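Local coordinates for multifunctional non-homologous end joining DNA repair protein LigD (Mycobacterium tuberculosis, PDB 2IRU) that probably works with Ku to recognise, process and reseal DNA double-strand breaks, this chain being its polymerase domain, of the archaeo-eukaryotic primase superfamily, at residues V12-A17 with D31-Y36; R81-H86 with T90-I95. All blocks are in the same frame, centred on the assembly; numbering follows the deposited sequence.

Contact 1. Residues V12-A17 with D31-Y36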
loop_
_atom_site.group_PDB
_atom_site.type_symbol
_atom_site.label_atom_id
_atom_site.label_comp_id
_atom_site.label_asym_id
_atom_site.label_seq_id
_atom_site.Cartn_x
_atom_site.Cartn_y
_atom_site.Cartn_z
ATOM N N VAL A 12 15.831 -8.217 16.160
ATOM C CA VAL A 12 14.508 -8.820 16.347
ATOM C C VAL A 12 14.689 -10.310 16.477
ATOM O O VAL A 12 15.436 -10.919 15.705
ATOM C CB VAL A 12 13.589 -8.517 15.146
ATOM C CG1 VAL A 12 12.250 -9.332 15.183
ATOM C CG2 VAL A 12 13.298 -7.040 15.128
ATOM N N THR A 13 14.005 -10.864 17.467
ATOM C CA THR A 13 14.024 -12.312 17.705
ATOM C C THR A 13 12.672 -12.905 17.212
ATOM O O THR A 13 11.586 -12.561 17.705
ATOM C CB THR A 13 14.240 -12.671 19.204
ATOM O OG1 THR A 13 15.484 -12.105 19.692
ATOM C CG2 THR A 13 14.269 -14.207 19.355
ATOM N N LEU A 14 12.739 -13.775 16.218
ATOM C CA LEU A 14 11.532 -14.436 15.750
ATOM C C LEU A 14 11.155 -15.518 16.787
ATOM O O LEU A 14 11.968 -16.367 17.165
ATOM C CB LEU A 14 11.757 -15.117 14.379
ATOM C CG LEU A 14 10.566 -15.828 13.764
ATOM C CD1 LEU A 14 9.417 -14.841 13.458
ATOM C CD2 LEU A 14 10.992 -16.626 12.487
ATOM N N THR A 15 9.915 -15.445 17.251
ATOM C CA THR A 15 9.354 -16.485 18.093
ATOM C C THR A 15 8.262 -17.267 17.373
ATOM O O THR A 15 7.686 -16.763 16.413
ATOM C CB THR A 15 8.737 -15.928 19.416
ATOM O OG1 THR A 15 7.594 -15.132 19.087
ATOM C CG2 THR A 15 9.801 -15.114 20.204
ATOM N N ASN A 16 8.049 -18.509 17.841
ATOM C CA ASN A 16 7.045 -19.380 17.253
ATOM C C ASN A 16 7.202 -19.472 15.719
ATOM O O ASN A 16 6.213 -19.345 14.953
ATOM C CB ASN A 16 5.646 -18.880 17.584
ATOM C CG ASN A 16 5.412 -18.773 19.093
ATOM O OD1 ASN A 16 5.217 -17.672 19.608
ATOM N ND2 ASN A 16 5.573 -19.870 19.803
ATOM N N ALA A 17 8.437 -19.703 15.270
ATOM C CA ALA A 17 8.733 -19.863 13.808
ATOM C C ALA A 17 7.814 -20.824 13.048
ATOM O O ALA A 17 7.518 -20.616 11.838
ATOM C CB ALA A 17 10.204 -20.272 13.590
ATOM N N ASP A 31 8.142 -18.386 7.193
ATOM C CA ASP A 31 7.927 -17.993 5.788
ATOM C C ASP A 31 7.815 -16.474 5.661
ATOM O O ASP A 31 8.381 -15.859 4.738
ATOM C CB ASP A 31 6.645 -18.618 5.241
ATOM C CG ASP A 31 6.772 -20.129 5.013
ATOM O OD1 ASP A 31 7.873 -20.611 4.650
ATOM O OD2 ASP A 31 5.738 -20.804 5.151
ATOM N N ILE A 32 7.021 -15.893 6.548
ATOM C CA ILE A 32 6.764 -14.446 6.516
ATOM C C ILE A 32 8.021 -13.621 6.850
ATOM O O ILE A 32 8.315 -12.584 6.200
ATOM C CB ILE A 32 5.518 -14.145 7.404
ATOM C CG1 ILE A 32 4.274 -14.920 6.868
ATOM C CG2 ILE A 32 5.261 -12.681 7.579
ATOM C CD1 ILE A 32 3.926 -14.691 5.439
ATOM N N PHE A 33 8.767 -14.099 7.848
ATOM C CA PHE A 33 10.043 -13.486 8.248
ATOM C C PHE A 33 10.990 -13.440 7.045
ATOM O O PHE A 33 11.593 -12.403 6.712
ATOM C CB PHE A 33 10.629 -14.308 9.410
ATOM C CG PHE A 33 11.719 -13.603 10.220
ATOM C CD1 PHE A 33 11.412 -12.574 11.120
ATOM C CD2 PHE A 33 13.029 -14.082 10.169
ATOM C CE1 PHE A 33 12.434 -12.008 11.925
ATOM C CE2 PHE A 33 14.036 -13.509 10.970
ATOM C CZ PHE A 33 13.717 -12.480 11.838
ATOM N N ASP A 34 11.089 -14.567 6.343
ATOM C CA ASP A 34 11.997 -14.628 5.205
ATOM C C ASP A 34 11.442 -13.766 4.076
ATOM O O ASP A 34 12.189 -13.139 3.363
ATOM C CB ASP A 34 12.201 -16.083 4.756
ATOM C CG ASP A 34 13.240 -16.833 5.627
ATOM O OD1 ASP A 34 13.923 -16.199 6.474
ATOM O OD2 ASP A 34 13.390 -18.061 5.434
ATOM N N TYR A 35 10.131 -13.740 3.920
ATOM C CA TYR A 35 9.564 -12.909 2.857
ATOM C C TYR A 35 9.881 -11.433 3.039
ATOM O O TYR A 35 10.360 -10.759 2.098
ATOM C CB TYR A 35 8.061 -13.119 2.737
ATOM C CG TYR A 35 7.461 -12.106 1.799
ATOM C CD1 TYR A 35 7.552 -12.262 0.392
ATOM C CD2 TYR A 35 6.786 -10.984 2.302
ATOM C CE1 TYR A 35 6.962 -11.297 -0.489
ATOM C CE2 TYR A 35 6.222 -9.998 1.438
ATOM C CZ TYR A 35 6.312 -10.165 0.049
ATOM O OH TYR A 35 5.817 -9.218 -0.835
ATOM N N TYR A 36 9.633 -10.923 4.248
ATOM C CA TYR A 36 9.843 -9.490 4.465
ATOM C C TYR A 36 11.376 -9.170 4.396
ATOM O O TYR A 36 11.790 -8.098 3.919
ATOM C CB TYR A 36 9.182 -9.053 5.766
ATOM C CG TYR A 36 7.728 -8.675 5.558
ATOM C CD1 TYR A 36 7.390 -7.699 4.597
ATOM C CD2 TYR A 36 6.709 -9.246 6.309
ATOM C CE1 TYR A 36 6.070 -7.309 4.381
ATOM C CE2 TYR A 36 5.359 -8.859 6.109
ATOM C CZ TYR A 36 5.060 -7.880 5.135
ATOM O OH TYR A 36 3.746 -7.499 4.877
#
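Phe33 and Leu14 carry this contact, in which a loop near the N-terminus, extended from Val12 to Thr15, packs against the second turn of helix 29-47 at the surface of the LigD primase-polymerase fold. The interface is small, 176 Å² summed over both sides, and purely apolar: no hydrogen bond joins 12-17 to 31-36. Phe33 projects its ring from the helix toward the loop, with CG anti to the backbone N (chi1 -163°). Leu14 lies over one face of that ring. Its CB stands 4.0 Å from the centroid of the Phe33 ring and only 11° off the ring normal, a CH-pi contact. From there the rest of the leucine runs back along the aromatic side chain toward the helix, because CG is also anti to its own backbone N (chi1 -179°), while Phe33 runs outward. Leu14 CD2 comes within 3.9 Å of Phe33 CB, beyond the ring itself. A branched leucine suits this place, since its methylene and both methyls can share one flat surface and its stem. Beyond the two segments, Ala103 of helix 99-107 also touches Phe33, and Gln107 of that helix touches both Val12 and Leu14, so the segment bridges two helices. Thr15, in the same loop segment, adds polar ties to both helices that complement the apolar packing: its N donates to Gln107 OE1, and its O accepts from Lys29 NZ. Val12 plays a smaller part, meeting the ring at its edge and near its plane, a position served by a compact beta-branched side chain. There, Val12 CG1 lies 4.2 Å from Phe33 CE1, while Leu14 CD1 reaches 3.8 Å from Phe33 CD1.

Contact 2. Residues R81-H86 with T90-I95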
loop_
_atom_site.group_PDB
_atom_site.type_symbol
_atom_site.label_atom_id
_atom_site.label_comp_id
_atom_site.label_asym_id
_atom_site.label_seq_id
_atom_site.Cartn_x
_atom_site.Cartn_y
_atom_site.Cartn_z
ATOM N N ARG A 81 10.023 6.906 14.775
ATOM C CA ARG A 81 8.630 7.229 15.019
ATOM C C ARG A 81 8.396 8.721 14.874
ATOM O O ARG A 81 9.314 9.548 15.017
ATOM C CB ARG A 81 8.165 6.760 16.395
ATOM C CG ARG A 81 8.894 7.483 17.545
ATOM C CD ARG A 81 8.926 6.587 18.771
ATOM N NE ARG A 81 9.848 5.458 18.611
ATOM C CZ ARG A 81 9.804 4.341 19.345
ATOM N NH1 ARG A 81 8.871 4.179 20.286
ATOM N NH2 ARG A 81 10.670 3.357 19.116
ATOM N N ALA A 82 7.138 9.062 14.617
ATOM C CA ALA A 82 6.767 10.454 14.514
ATOM C C ALA A 82 5.281 10.631 14.769
ATOM O O ALA A 82 4.519 9.680 14.652
ATOM C CB ALA A 82 7.189 11.036 13.175
ATOM N N THR A 83 4.884 11.865 15.107
ATOM C CA THR A 83 3.560 12.117 15.647
ATOM C C THR A 83 2.674 12.867 14.637
ATOM O O THR A 83 3.141 13.812 13.967
ATOM C CB THR A 83 3.692 12.920 16.963
ATOM O OG1 THR A 83 4.587 12.223 17.842
ATOM C CG2 THR A 83 2.362 13.100 17.639
ATOM N N VAL A 84 1.425 12.428 14.526
ATOM C CA VAL A 84 0.402 13.145 13.738
ATOM C C VAL A 84 -0.686 13.666 14.671
ATOM O O VAL A 84 -1.179 12.934 15.539
ATOM C CB VAL A 84 -0.239 12.223 12.680
ATOM C CG1 VAL A 84 -1.020 13.068 11.651
ATOM C CG2 VAL A 84 0.827 11.366 12.010
ATOM N N ALA A 85 -1.068 14.933 14.501
ATOM C CA ALA A 85 -2.066 15.538 15.381
ATOM C C ALA A 85 -3.417 15.583 14.687
ATOM O O ALA A 85 -3.687 16.501 13.917
ATOM C CB ALA A 85 -1.630 16.940 15.823
ATOM N N HIS A 86 -4.249 14.580 14.951
ATOM C CA HIS A 86 -5.575 14.459 14.333
ATOM C C HIS A 86 -6.650 15.173 15.160
ATOM O O HIS A 86 -6.351 15.753 16.198
ATOM C CB HIS A 86 -5.940 12.988 14.120
ATOM C CG HIS A 86 -5.875 12.155 15.366
ATOM N ND1 HIS A 86 -6.991 11.845 16.115
ATOM C CD2 HIS A 86 -4.827 11.563 15.988
ATOM C CE1 HIS A 86 -6.633 11.094 17.142
ATOM N NE2 HIS A 86 -5.325 10.907 17.088
ATOM N N THR A 90 -3.851 12.803 19.207
ATOM C CA THR A 90 -2.511 12.785 18.633
ATOM C C THR A 90 -2.033 11.322 18.589
ATOM O O THR A 90 -2.330 10.539 19.498
ATOM C CB THR A 90 -1.544 13.671 19.459
ATOM O OG1 THR A 90 -1.781 15.065 19.175
ATOM C CG2 THR A 90 -0.124 13.357 19.148
ATOM N N THR A 91 -1.341 10.932 17.524
ATOM C CA THR A 91 -0.925 9.512 17.391
ATOM C C THR A 91 0.523 9.460 16.985
ATOM O O THR A 91 0.923 10.155 16.060
ATOM C CB THR A 91 -1.745 8.794 16.311
ATOM O OG1 THR A 91 -3.137 8.835 16.665
ATOM C CG2 THR A 91 -1.295 7.322 16.162
ATOM N N THR A 92 1.318 8.665 17.686
ATOM C CA THR A 92 2.716 8.524 17.327
ATOM C C THR A 92 2.890 7.171 16.635
ATOM O O THR A 92 2.602 6.143 17.216
ATOM C CB THR A 92 3.622 8.600 18.584
ATOM O OG1 THR A 92 3.469 9.890 19.203
ATOM C CG2 THR A 92 5.067 8.364 18.176
ATOM N N TYR A 93 3.293 7.183 15.373
ATOM C CA TYR A 93 3.428 5.966 14.569
ATOM C C TYR A 93 4.870 5.516 14.410
ATOM O O TYR A 93 5.750 6.370 14.424
ATOM C CB TYR A 93 2.962 6.249 13.144
ATOM C CG TYR A 93 1.498 6.486 12.927
ATOM C CD1 TYR A 93 0.697 5.449 12.425
ATOM C CD2 TYR A 93 0.937 7.761 13.138
ATOM C CE1 TYR A 93 -0.653 5.674 12.142
ATOM C CE2 TYR A 93 -0.416 7.982 12.875
ATOM C CZ TYR A 93 -1.187 6.928 12.382
ATOM O OH TYR A 93 -2.523 7.156 12.097
ATOM N N PRO A 94 5.107 4.196 14.139
ATOM C CA PRO A 94 6.456 3.776 13.741
ATOM C C PRO A 94 6.648 4.214 12.288
ATOM O O PRO A 94 5.674 4.365 11.561
ATOM C CB PRO A 94 6.397 2.241 13.786
ATOM C CG PRO A 94 4.910 1.894 13.606
ATOM C CD PRO A 94 4.111 3.105 14.068
ATOM N N ILE A 95 7.876 4.466 11.902
ATOM C CA ILE A 95 8.238 4.648 10.483
ATOM C C ILE A 95 9.185 3.467 10.222
ATOM O O ILE A 95 10.187 3.326 10.890
ATOM C CB ILE A 95 8.972 5.988 10.264
ATOM C CG1 ILE A 95 8.061 7.186 10.597
ATOM C CG2 ILE A 95 9.578 6.049 8.810
ATOM C CD1 ILE A 95 8.839 8.452 10.795
#
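Ala82 and Tyr93 face each other as a hydrogen-bonded pair, each satisfying the other's backbone: Ala82 N gives to Tyr93 O at 3.0 Å, and Tyr93 N to Ala82 O at 2.9 Å. Val84 and Thr91 repeat the pattern: Val84 N reaches Thr91 O at 2.8 Å with an N-H...O angle of 169°, and Thr91 N bonds back to Val84 O. These are the rungs of an antiparallel beta hairpin, strands 80-84 and 91-95, whose turn region includes residues that probably contact DNA. Between them, at a non-hydrogen-bonded pair, Thr83 OG1 and Thr92 OG1 join at 2.9 Å; threonine suits a strand here, its beta branch favouring extended backbone while the hydroxyl finds a partner. Thr92 N is taken by Gln70 OE1, and backbone bonds also join Thr92 with Leu71, Pro94 with Ala52 and Ile95 with Ser80. Arg81 sends its guanidinium away from the partner strand, NH2 donating to the carbonyls of Leu79 and Pro76. Thr91 CG2 sits 3.5 Å above the Tyr93 ring plane, toward the rim, on the face that also bears Ala82 and Val84; apolar pairs are Val84 CG2 with Tyr93 CE2 (3.7 Å) and Ala82 CB with Ile95 CD1 (3.9 Å), beside Phe120.

In the fold
Both segments of contact 1 precede those of contact 2 in the sequence. Their centres lie about 26 Å apart and their nearest atoms about 11 Å apart, so they do not touch. Contact 1 is at the surface, about 21 Å from the centre of the chain and away from the probable metal and substrate sites; Asn16 and Ala17, at the end of its loop segment, probably belong to a DNA-contacting stretch. Contact 2, about 18 Å from that centre, is closer to the probable substrate site: the side chain of Tyr93 is about 7 Å from that of Thr239 and about 8 Å from that of His114, which probably bind the substrate.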